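Local coordinates for Alr3699 protein (Nostoc sp., PDB 4XSP), which is a putative glycosyltransferase of the GT-B fold, with two Rossmann-like domains facing each other across a cleft that holds UDP, at residues B[127-132]-B[293-298]. Numbering follows the deposited sequence.
With UDP (uridine-5'-diphosphate), chain D.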
ATOM      1  N   HIS B 127      -3.153  15.512 -15.268  1.00 30.70           N
ATOM      2  CA  HIS B 127      -2.834  15.870 -16.640  1.00 31.58           C
ATOM      3  C   HIS B 127      -3.634  15.079 -17.682  1.00 33.70           C
ATOM      4  O   HIS B 127      -3.568  15.390 -18.872  1.00 32.79           O
ATOM      5  CB  HIS B 127      -1.368  15.584 -16.887  1.00 31.23           C
ATOM      6  CG  HIS B 127      -0.433  16.488 -16.145  1.00 30.77           C
ATOM      7  ND1 HIS B 127      -0.248  17.800 -16.496  1.00 29.66           N
ATOM      8  CD2 HIS B 127       0.392  16.262 -15.106  1.00 28.83           C
ATOM      9  CE1 HIS B 127       0.645  18.351 -15.710  1.00 28.90           C
ATOM     10  NE2 HIS B 127       1.055  17.437 -14.856  1.00 32.08           N
ATOM     11  N   ASP B 128      -4.326  14.015 -17.280  1.00 34.81           N
ATOM     12  CA  ASP B 128      -5.054  13.184 -18.260  1.00 36.66           C
ATOM     13  C   ASP B 128      -6.547  13.520 -18.213  1.00 37.10           C
ATOM     14  O   ASP B 128      -7.053  14.018 -17.194  1.00 35.87           O
ATOM     15  CB  ASP B 128      -4.896  11.679 -17.972  1.00 38.51           C
ATOM     16  CG  ASP B 128      -3.458  11.236 -17.777  1.00 38.75           C
ATOM     17  OD1 ASP B 128      -2.596  11.494 -18.633  1.00 40.08           O
ATOM     18  OD2 ASP B 128      -3.189  10.546 -16.768  1.00 42.40           O
ATOM     19  N   ILE B 129      -7.241  13.254 -19.320  1.00 37.70           N
ATOM     20  CA  ILE B 129      -8.706  13.160 -19.322  1.00 43.06           C
ATOM     21  C   ILE B 129      -9.064  11.749 -18.876  1.00 43.63           C
ATOM     22  O   ILE B 129      -8.836  10.796 -19.614  1.00 50.71           O
ATOM     23  CB  ILE B 129      -9.286  13.466 -20.718  1.00 45.41           C
ATOM     24  CG1 ILE B 129      -9.187  14.975 -20.962  1.00 45.45           C
ATOM     25  CG2 ILE B 129     -10.739  12.975 -20.861  1.00 45.52           C
ATOM     26  CD1 ILE B 129      -9.401  15.421 -22.388  1.00 45.71           C
ATOM     27  N   LEU B 130      -9.580  11.620 -17.660  1.00 41.97           N
ATOM     28  CA  LEU B 130      -9.908  10.319 -17.064  1.00 43.22           C
ATOM     29  C   LEU B 130     -11.127   9.694 -17.767  1.00 48.47           C
ATOM     30  O   LEU B 130     -12.270   9.824 -17.314  1.00 46.63           O
ATOM     31  CB  LEU B 130     -10.149  10.460 -15.551  1.00 40.95           C
ATOM     32  CG  LEU B 130      -8.901  10.793 -14.725  1.00 42.59           C
ATOM     33  CD1 LEU B 130      -9.213  10.866 -13.234  1.00 40.70           C
ATOM     34  CD2 LEU B 130      -7.773   9.805 -14.987  1.00 42.08           C
ATOM     35  N   SER B 131     -10.851   9.051 -18.898  1.00 49.08           N
ATOM     36  CA  SER B 131     -11.890   8.613 -19.814  1.00 52.25           C
ATOM     37  C   SER B 131     -11.950   7.097 -19.836  1.00 52.97           C
ATOM     38  O   SER B 131     -10.894   6.413 -19.954  1.00 46.85           O
ATOM     39  CB  SER B 131     -11.608   9.118 -21.231  1.00 52.17           C
ATOM     40  OG  SER B 131     -12.603   8.648 -22.129  1.00 58.27           O
ATOM     41  N   PRO B 132     -13.181   6.556 -19.744  1.00 57.00           N
ATOM     42  CA  PRO B 132     -13.315   5.095 -19.767  1.00 63.81           C
ATOM     43  C   PRO B 132     -12.725   4.461 -21.045  1.00 60.97           C
ATOM     44  O   PRO B 132     -12.348   3.300 -21.031  1.00 59.44           O
ATOM     45  CB  PRO B 132     -14.831   4.868 -19.644  1.00 60.51           C
ATOM     46  CG  PRO B 132     -15.467   6.169 -20.019  1.00 59.77           C
ATOM     47  CD  PRO B 132     -14.486   7.244 -19.684  1.00 58.78           C
ATOM     48  N   PRO B 293     -10.024  13.437 -27.626  1.00 46.87           N
ATOM     49  CA  PRO B 293      -9.933  14.666 -26.803  1.00 45.87           C
ATOM     50  C   PRO B 293      -8.578  14.868 -26.096  1.00 48.12           C
ATOM     51  O   PRO B 293      -8.091  13.976 -25.404  1.00 45.31           O
ATOM     52  CB  PRO B 293     -11.041  14.469 -25.761  1.00 49.79           C
ATOM     53  CG  PRO B 293     -12.061  13.611 -26.451  1.00 47.47           C
ATOM     54  CD  PRO B 293     -11.251  12.678 -27.321  1.00 47.85           C
ATOM     55  N   GLU B 294      -7.991  16.045 -26.279  1.00 48.58           N
ATOM     56  CA  GLU B 294      -6.691  16.389 -25.704  1.00 51.34           C
ATOM     57  C   GLU B 294      -6.890  17.082 -24.360  1.00 45.34           C
ATOM     58  O   GLU B 294      -7.625  18.062 -24.303  1.00 42.36           O
ATOM     59  CB  GLU B 294      -5.995  17.378 -26.634  1.00 57.48           C
ATOM     60  CG  GLU B 294      -4.519  17.561 -26.359  1.00 59.77           C
ATOM     61  CD  GLU B 294      -3.693  16.607 -27.163  1.00 62.53           C
ATOM     62  OE1 GLU B 294      -4.225  15.531 -27.544  1.00 71.07           O
ATOM     63  OE2 GLU B 294      -2.524  16.943 -27.437  1.00 67.55           O
ATOM     64  N   PRO B 295      -6.221  16.608 -23.286  1.00 41.09           N
ATOM     65  CA  PRO B 295      -6.346  17.278 -21.976  1.00 40.54           C
ATOM     66  C   PRO B 295      -5.905  18.757 -22.028  1.00 35.50           C
ATOM     67  O   PRO B 295      -6.587  19.597 -21.517  1.00 34.16           O
ATOM     68  CB  PRO B 295      -5.415  16.484 -21.069  1.00 42.93           C
ATOM     69  CG  PRO B 295      -5.054  15.243 -21.818  1.00 44.65           C
ATOM     70  CD  PRO B 295      -5.186  15.568 -23.271  1.00 40.73           C
ATOM     71  N   PHE B 296      -4.780  19.025 -22.681  1.00 39.00           N
ATOM     72  CA  PHE B 296      -4.198  20.358 -22.843  1.00 41.02           C
ATOM     73  C   PHE B 296      -3.190  20.222 -23.977  1.00 40.85           C
ATOM     74  O   PHE B 296      -2.199  19.501 -23.850  1.00 56.37           O
ATOM     75  CB  PHE B 296      -3.434  20.771 -21.568  1.00 40.25           C
ATOM     76  CG  PHE B 296      -2.870  22.181 -21.603  1.00 35.49           C
ATOM     77  CD1 PHE B 296      -1.677  22.464 -22.228  1.00 37.92           C
ATOM     78  CD2 PHE B 296      -3.539  23.228 -20.975  1.00 36.21           C
ATOM     79  CE1 PHE B 296      -1.151  23.779 -22.240  1.00 36.99           C
ATOM     80  CE2 PHE B 296      -3.041  24.534 -21.013  1.00 36.14           C
ATOM     81  CZ  PHE B 296      -1.842  24.803 -21.635  1.00 31.92           C
ATOM     82  N   GLY B 297      -3.391  20.851 -25.098  1.00 39.65           N
ATOM     83  CA  GLY B 297      -2.300  20.748 -26.109  1.00 40.12           C
ATOM     84  C   GLY B 297      -1.157  21.738 -25.888  1.00 35.31           C
ATOM     85  O   GLY B 297      -1.270  22.902 -26.248  1.00 39.43           O
ATOM     86  N   ARG B 298      -0.051  21.293 -25.297  1.00 35.25           N
ATOM     87  CA  ARG B 298       1.115  22.168 -25.140  1.00 33.65           C
ATOM     88  C   ARG B 298       1.533  22.819 -26.452  1.00 34.55           C
ATOM     89  O   ARG B 298       1.873  23.983 -26.479  1.00 31.60           O
ATOM     90  CB  ARG B 298       2.289  21.403 -24.567  1.00 33.60           C
ATOM     91  CG  ARG B 298       2.140  21.080 -23.086  1.00 31.99           C
ATOM     92  CD  ARG B 298       3.300  20.263 -22.538  1.00 31.19           C
ATOM     93  NE  ARG B 298       4.589  20.973 -22.551  1.00 33.02           N
ATOM     94  CZ  ARG B 298       4.998  21.874 -21.663  1.00 34.90           C
ATOM     95  NH1 ARG B 298       4.221  22.262 -20.650  1.00 38.07           N
ATOM     96  NH2 ARG B 298       6.206  22.396 -21.775  1.00 35.57           N
TER
HETATM   97  N1  UDP D 401       7.898  17.986 -28.370  1.00 33.88           N
HETATM   98  C2  UDP D 401       9.296  18.036 -28.529  1.00 35.90           C
HETATM   99  N3  UDP D 401       9.875  17.526 -29.631  1.00 41.50           N
HETATM  100  C4  UDP D 401       9.133  16.921 -30.590  1.00 41.73           C
HETATM  101  C5  UDP D 401       7.742  16.831 -30.450  1.00 38.44           C
HETATM  102  C6  UDP D 401       7.146  17.386 -29.315  1.00 37.07           C
HETATM  103  O2  UDP D 401      10.033  18.569 -27.674  1.00 36.96           O
HETATM  104  O4  UDP D 401       9.714  16.450 -31.591  1.00 40.35           O
HETATM  105  C1' UDP D 401       7.262  18.569 -27.175  1.00 36.57           C
HETATM  106  C2' UDP D 401       6.311  19.741 -27.463  1.00 37.66           C
HETATM  107  O2' UDP D 401       7.016  20.983 -27.669  1.00 32.54           O
HETATM  108  C3' UDP D 401       5.437  19.754 -26.220  1.00 38.32           C
HETATM  109  C4' UDP D 401       5.369  18.269 -25.834  1.00 38.19           C
HETATM  110  O4' UDP D 401       6.445  17.638 -26.465  1.00 37.09           O
HETATM  111  O3' UDP D 401       6.070  20.551 -25.195  1.00 37.19           O
HETATM  112  C5' UDP D 401       4.126  17.569 -26.358  1.00 37.04           C
HETATM  113  O5' UDP D 401       3.069  18.049 -25.550  1.00 36.94           O
HETATM  114  PA  UDP D 401       1.523  17.946 -25.955  1.00 39.38           P
HETATM  115  O1A UDP D 401       1.317  18.818 -27.188  1.00 41.76           O
HETATM  116  O2A UDP D 401       0.765  18.405 -24.733  1.00 36.47           O
HETATM  117  O3A UDP D 401       1.329  16.366 -26.328  1.00 47.49           O
HETATM  118  PB  UDP D 401       0.830  15.155 -25.335  1.00 52.82           P
HETATM  119  O1B UDP D 401       0.422  14.076 -26.287  1.00 58.36           O
HETATM  120  O2B UDP D 401      -0.355  15.742 -24.596  1.00 56.98           O
HETATM  121  O3B UDP D 401       2.044  14.844 -24.502  1.00 52.80           O
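Ile-129 lays its side chain obliquely across Pro-295, with CG1 3.8 Å from the proline CA. Because CG1 sits beside its own backbone N (chi1 -74°) and the chain then runs on extended, CD1 reaches over the backbone of the other loop, 3.5 Å from Pro-295 N, and meets Pro-293 CB at 3.9 Å. The aliphatic CG1-CD1 arm suits this place, lying against proline carbons and a proline nitrogen with no hydrogen to donate. The ring of Pro-295 comes up against a carbonyl, its CB 3.1 Å from His-127 O. No hydrogen bond joins the loops, which meet by apolar and van der Waals contact; Ala-164 and Ser-161 of helix 159-167 also touch Ile-129. Glu-294 starts out away from Ile-129, and its buried acid pairs through OE1 with Lys-219 in a salt bridge. At the N-terminus of helix 298-305, Arg-298 N donates to UDP O2A (3.1 Å), where the helix dipole probably favours the phosphate. Arginine's long chain, kinked at chi3 (65°), lets NE donate nearly straight (163°) to UDP O3', in plane at the guanidinium edge. Loops from both domains thus meet beside the nucleotide, as is characteristic of the interdomain cleft of GT-B glycosyltransferases.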